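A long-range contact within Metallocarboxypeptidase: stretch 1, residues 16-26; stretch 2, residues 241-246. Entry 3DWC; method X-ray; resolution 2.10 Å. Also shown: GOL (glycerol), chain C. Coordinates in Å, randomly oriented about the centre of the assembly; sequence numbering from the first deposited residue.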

ATOM      1  N   LEU B  16      -1.710  19.000  -2.319  1.00 27.59           N
ATOM      2  CA  LEU B  16      -2.880  18.200  -1.932  1.00 27.63           C
ATOM      3  C   LEU B  16      -3.002  16.889  -2.696  1.00 26.91           C
ATOM      4  O   LEU B  16      -3.301  15.861  -2.103  1.00 27.18           O
ATOM      5  N   TYR B  17      -2.751  16.929  -4.003  1.00 26.29           N
ATOM      6  CA  TYR B  17      -2.730  15.739  -4.877  1.00 26.70           C
ATOM      7  C   TYR B  17      -1.707  14.728  -4.352  1.00 27.63           C
ATOM      8  O   TYR B  17      -2.003  13.533  -4.242  1.00 27.19           O
ATOM      9  N   ARG B  18      -0.550  15.204  -3.925  1.00 27.47           N
ATOM     10  CA  ARG B  18       0.467  14.303  -3.409  1.00 28.30           C
ATOM     11  C   ARG B  18       0.063  13.654  -2.133  1.00 29.29           C
ATOM     12  O   ARG B  18       0.324  12.463  -1.921  1.00 30.04           O
ATOM     13  N   TYR B  19      -0.562  14.427  -1.255  1.00 29.28           N
ATOM     14  CA  TYR B  19      -1.034  13.865  -0.003  1.00 29.35           C
ATOM     15  C   TYR B  19      -2.177  12.883  -0.271  1.00 30.08           C
ATOM     16  O   TYR B  19      -2.291  11.852   0.395  1.00 29.61           O
ATOM     17  N   GLY B  20      -3.009  13.184  -1.269  1.00 29.46           N
ATOM     18  CA  GLY B  20      -4.138  12.320  -1.649  1.00 28.52           C
ATOM     19  C   GLY B  20      -3.680  10.989  -2.193  1.00 28.54           C
ATOM     20  O   GLY B  20      -4.285   9.950  -1.913  1.00 28.64           O
ATOM     21  N   HIS B  21      -2.575  11.009  -2.939  1.00 28.34           N
ATOM     22  CA  HIS B  21      -1.906   9.772  -3.342  1.00 28.23           C
ATOM     23  C   HIS B  21      -1.685   8.796  -2.172  1.00 27.72           C
ATOM     24  O   HIS B  21      -2.079   7.637  -2.243  1.00 27.47           O
ATOM     25  N   MET B  22      -1.068   9.274  -1.105  1.00 27.50           N
ATOM     26  CA  MET B  22      -0.907   8.475   0.133  1.00 28.33           C
ATOM     27  C   MET B  22      -2.192   7.897   0.709  1.00 27.92           C
ATOM     28  O   MET B  22      -2.263   6.719   1.041  1.00 26.45           O
ATOM     29  N   LEU B  23      -3.215   8.733   0.823  1.00 28.72           N
ATOM     30  CA  LEU B  23      -4.511   8.318   1.343  1.00 29.70           C
ATOM     31  C   LEU B  23      -5.170   7.235   0.493  1.00 28.80           C
ATOM     32  O   LEU B  23      -5.702   6.266   0.998  1.00 28.46           O
ATOM     33  N   LEU B  24      -5.123   7.422  -0.806  1.00 28.87           N
ATOM     34  CA  LEU B  24      -5.723   6.463  -1.735  1.00 28.28           C
ATOM     35  C   LEU B  24      -5.009   5.088  -1.667  1.00 27.97           C
ATOM     36  O   LEU B  24      -5.623   4.011  -1.714  1.00 27.29           O
ATOM     37  N   LEU B  25      -3.694   5.127  -1.531  1.00 28.88           N
ATOM     38  CA  LEU B  25      -2.887   3.893  -1.386  1.00 28.18           C
ATOM     39  C   LEU B  25      -3.255   3.233  -0.116  1.00 27.93           C
ATOM     40  O   LEU B  25      -3.537   2.032  -0.094  1.00 28.73           O
ATOM     41  N   ALA B  26      -3.249   4.018   0.957  1.00 27.14           N
ATOM     42  CA  ALA B  26      -3.596   3.514   2.304  1.00 28.01           C
ATOM     43  C   ALA B  26      -4.990   2.894   2.319  1.00 28.01           C
ATOM     44  O   ALA B  26      -5.214   1.884   2.967  1.00 29.28           O
ATOM     45  N   GLY B 241      -9.946   1.647  -7.323  1.00 36.79           N
ATOM     46  CA  GLY B 241      -9.331   2.655  -6.473  1.00 36.28           C
ATOM     47  C   GLY B 241      -7.892   3.000  -6.771  1.00 34.83           C
ATOM     48  O   GLY B 241      -7.437   2.851  -7.890  1.00 33.77           O
ATOM     49  N   ASN B 242      -7.209   3.488  -5.727  1.00 33.59           N
ATOM     50  CA  ASN B 242      -5.909   4.069  -5.845  1.00 33.03           C
ATOM     51  C   ASN B 242      -5.893   5.313  -6.734  1.00 33.16           C
ATOM     52  O   ASN B 242      -6.820   6.090  -6.676  1.00 33.92           O
ATOM     53  N   SER B 243      -4.844   5.513  -7.539  1.00 32.74           N
ATOM     54  CA  SER B 243      -4.591   6.770  -8.208  1.00 32.19           C
ATOM     55  C   SER B 243      -4.594   6.622  -9.735  1.00 32.28           C
ATOM     56  O   SER B 243      -4.476   5.511 -10.279  1.00 33.44           O
ATOM     57  N   LYS B 244      -4.751   7.733 -10.431  1.00 31.96           N
ATOM     58  CA  LYS B 244      -4.870   7.723 -11.913  1.00 33.05           C
ATOM     59  C   LYS B 244      -3.685   7.114 -12.669  1.00 32.60           C
ATOM     60  O   LYS B 244      -3.839   6.504 -13.746  1.00 33.30           O
ATOM     61  N   GLU B 245      -2.497   7.311 -12.121  1.00 32.88           N
ATOM     62  CA  GLU B 245      -1.268   6.693 -12.647  1.00 32.79           C
ATOM     63  C   GLU B 245      -1.102   5.220 -12.277  1.00 32.26           C
ATOM     64  O   GLU B 245      -0.171   4.559 -12.748  1.00 32.86           O
ATOM     65  N   ASP B 246      -1.991   4.699 -11.429  1.00 32.70           N
ATOM     66  CA  ASP B 246      -1.783   3.418 -10.816  1.00 31.83           C
ATOM     67  C   ASP B 246      -3.149   2.983 -10.329  1.00 32.26           C
ATOM     68  O   ASP B 246      -3.439   3.048  -9.145  1.00 31.66           O
TER

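The helix of stretch 1 meets stretch 2 along the side that carries Tyr-17, His-21, Leu-24 and Leu-25; the spacings of four and three keep Tyr-17, His-21 and Leu-24 on roughly one side of the helix, with Leu-25 flanking them sideways. Tyr-17 leaves the helix sideways, but its t rotamer (chi1 -175°) carries the ring down to the turn, where OH donates a short hydrogen bond to Glu-245 OE1 at 2.5 Å, the only direct one across the contact. Glu-245 points toward the helix with chi1 m and chi2 p. Water 1 donates to Tyr-17 OH and accepts from Lys-244 N, both at 3.0 Å, so the phenol also reads the turn's backbone.

Arg-18 points away, yet its end comes back: NH1 donates to glycerol O3 at 3.0 Å, and that O3 donates to Glu-245 OE1 at 2.6 Å. The glycerol, probably from the crystallisation liquor, thus bridges the two side chains.

His-21, also t, reaches Ser-243 without bonding to it directly, ND1 lying 3.7 Å from OG. The O atom of water 3 lies 2.8 Å from both His-21 ND1 and Glu-245 OE2, linking them. Water 2 donates to His-21 O (3.0 Å) and Asn-242 OD1 (2.7 Å) while accepting from Ser-243 OG (2.6 Å), tying helix backbone to side chains of stretch 2.

Leu-24 points toward stretch 2 in an m,t rotamer, its CD1 3.7 Å from Ser-243 OG; water 4 donates to Leu-24 O and accepts from Asn-242 N, both at 2.8 Å. Leu-25, t,p, sets CD1 3.7 Å from Asn-242 OD1, which also comes within 3.2 Å of Leu-25 CA. Asn-242 ND2 donates to Asp-246 O at 2.9 Å, a bond within stretch 2, from the residue just before the turn to its last residue. The lesson here is one direct hydrogen bond, supplemented by four bridging waters and a glycerol.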

ATOM      1  CB  LEU B  16      -4.176  19.015  -2.116  1.00 27.43           C
ATOM      2  CG  LEU B  16      -4.396  20.180  -1.141  1.00 27.60           C
ATOM      3  CD1 LEU B  16      -5.591  21.032  -1.595  1.00 26.34           C
ATOM      4  CD2 LEU B  16      -4.522  19.699   0.403  1.00 24.64           C
ATOM      5  CB  TYR B  17      -2.427  16.158  -6.319  1.00 27.22           C
ATOM      6  CG  TYR B  17      -2.495  15.069  -7.354  1.00 26.30           C
ATOM      7  CD1 TYR B  17      -3.694  14.680  -7.897  1.00 28.35           C
ATOM      8  CD2 TYR B  17      -1.338  14.424  -7.791  1.00 27.14           C
ATOM      9  CE1 TYR B  17      -3.753  13.671  -8.886  1.00 27.97           C
ATOM     10  CE2 TYR B  17      -1.389  13.402  -8.732  1.00 28.41           C
ATOM     11  CZ  TYR B  17      -2.594  13.043  -9.295  1.00 26.87           C
ATOM     12  OH  TYR B  17      -2.655  12.026 -10.252  1.00 28.01           O
ATOM     13  CB  ARG B  18       1.794  15.023  -3.151  1.00 28.68           C
ATOM     14  CG  ARG B  18       2.491  15.615  -4.355  1.00 29.07           C
ATOM     15  CD  ARG B  18       2.371  14.770  -5.601  1.00 31.61           C
ATOM     16  NE  ARG B  18       3.012  15.458  -6.742  1.00 28.30           N
ATOM     17  CZ  ARG B  18       3.009  14.975  -7.975  1.00 31.30           C
ATOM     18  NH1 ARG B  18       2.400  13.836  -8.231  1.00 28.55           N
ATOM     19  NH2 ARG B  18       3.599  15.647  -8.968  1.00 31.90           N
ATOM     20  CB  TYR B  19      -1.511  14.961   0.926  1.00 30.82           C
ATOM     21  CG  TYR B  19      -0.488  16.004   1.362  1.00 30.26           C
ATOM     22  CD1 TYR B  19       0.811  15.662   1.694  1.00 32.91           C
ATOM     23  CD2 TYR B  19      -0.871  17.337   1.552  1.00 32.99           C
ATOM     24  CE1 TYR B  19       1.753  16.647   2.173  1.00 30.54           C
ATOM     25  CE2 TYR B  19       0.040  18.307   2.035  1.00 33.86           C
ATOM     26  CZ  TYR B  19       1.359  17.948   2.317  1.00 34.17           C
ATOM     27  OH  TYR B  19       2.278  18.909   2.767  1.00 36.11           O
ATOM     28  CB  HIS B  21      -0.610  10.107  -4.011  1.00 27.46           C
ATOM     29  CG  HIS B  21       0.205   8.919  -4.410  1.00 28.67           C
ATOM     30  ND1 HIS B  21       0.281   8.467  -5.720  1.00 26.07           N
ATOM     31  CD2 HIS B  21       1.056   8.146  -3.690  1.00 26.61           C
ATOM     32  CE1 HIS B  21       1.117   7.442  -5.769  1.00 29.37           C
ATOM     33  NE2 HIS B  21       1.597   7.225  -4.554  1.00 27.95           N
ATOM     34  CB  MET B  22      -0.219   9.328   1.181  1.00 28.64           C
ATOM     35  CG  MET B  22       1.226   9.731   0.788  1.00 32.84           C
ATOM     36  SD  MET B  22       2.278   8.241   0.647  1.00 39.02           S
ATOM     37  CE  MET B  22       3.836   8.894   0.185  1.00 33.49           C
ATOM     38  CB  LEU B  23      -5.465   9.523   1.381  1.00 30.49           C
ATOM     39  CG  LEU B  23      -5.420  10.419   2.606  1.00 35.04           C
ATOM     40  CD1 LEU B  23      -6.588  11.414   2.535  1.00 37.81           C
ATOM     41  CD2 LEU B  23      -5.489   9.567   3.853  1.00 34.81           C
ATOM     42  CB  LEU B  24      -5.648   7.075  -3.130  1.00 27.95           C
ATOM     43  CG  LEU B  24      -6.597   8.248  -3.410  1.00 27.70           C
ATOM     44  CD1 LEU B  24      -6.186   9.052  -4.647  1.00 29.72           C
ATOM     45  CD2 LEU B  24      -8.021   7.719  -3.593  1.00 27.32           C
ATOM     46  CB  LEU B  25      -1.398   4.198  -1.345  1.00 27.82           C
ATOM     47  CG  LEU B  25      -0.475   2.952  -1.328  1.00 30.01           C
ATOM     48  CD1 LEU B  25      -0.667   2.146  -2.666  1.00 28.26           C
ATOM     49  CD2 LEU B  25       1.013   3.371  -1.141  1.00 25.88           C
ATOM     50  CB  ALA B  26      -3.504   4.651   3.345  1.00 25.62           C
ATOM     51  CB  ASN B 242      -4.881   3.030  -6.275  1.00 33.04           C
ATOM     52  CG  ASN B 242      -3.531   3.308  -5.691  1.00 32.27           C
ATOM     53  OD1 ASN B 242      -3.431   3.810  -4.577  1.00 29.35           O
ATOM     54  ND2 ASN B 242      -2.487   2.997  -6.430  1.00 29.27           N
ATOM     55  CB  SER B 243      -3.228   7.283  -7.749  1.00 32.63           C
ATOM     56  OG  SER B 243      -3.260   7.685  -6.387  1.00 33.70           O
ATOM     57  CB  LYS B 244      -5.131   9.135 -12.427  1.00 32.83           C
ATOM     58  CG  LYS B 244      -6.483   9.682 -11.980  1.00 34.82           C
ATOM     59  CD  LYS B 244      -6.845  10.939 -12.780  1.00 35.73           C
ATOM     60  CE  LYS B 244      -7.702  11.924 -11.982  1.00 39.50           C
ATOM     61  NZ  LYS B 244      -8.998  11.346 -11.570  1.00 45.03           N
ATOM     62  CB  GLU B 245      -0.021   7.474 -12.154  1.00 33.28           C
ATOM     63  CG  GLU B 245      -0.114   8.976 -12.343  1.00 31.89           C
ATOM     64  CD  GLU B 245      -0.725   9.724 -11.181  1.00 33.81           C
ATOM     65  OE1 GLU B 245      -0.596  10.969 -11.213  1.00 32.94           O
ATOM     66  OE2 GLU B 245      -1.333   9.103 -10.251  1.00 29.82           O
ATOM     67  CB  ASP B 246      -0.740   3.590  -9.675  1.00 32.22           C
ATOM     68  CG  ASP B 246      -0.347   2.276  -9.020  1.00 33.64           C
ATOM     69  OD1 ASP B 246      -1.084   1.260  -9.212  1.00 28.86           O
ATOM     70  OD2 ASP B 246       0.690   2.277  -8.269  1.00 33.05           O
TER
HETATM   71  C1  GOL C 706       2.650  13.947 -13.432  1.00 36.36           C
HETATM   72  O1  GOL C 706       2.802  15.335 -13.584  1.00 39.23           O
HETATM   73  C2  GOL C 706       2.896  13.584 -11.974  1.00 35.03           C
HETATM   74  O2  GOL C 706       4.258  13.645 -11.615  1.00 34.03           O
HETATM   75  C3  GOL C 706       2.391  12.182 -11.737  1.00 31.86           C
HETATM   76  O3  GOL C 706       1.598  12.223 -10.586  1.00 31.64           O
HETATM   77  O   HOH W   1      -4.759  10.308  -8.940  1.00 14.27           O
HETATM   78  O   HOH W   2      -1.948   6.116  -4.770  1.00 12.46           O
HETATM   79  O   HOH W   3      -0.754  10.170  -7.699  1.00 17.72           O
HETATM   80  O   HOH W   4      -8.086   3.834  -3.098  1.00 16.49           O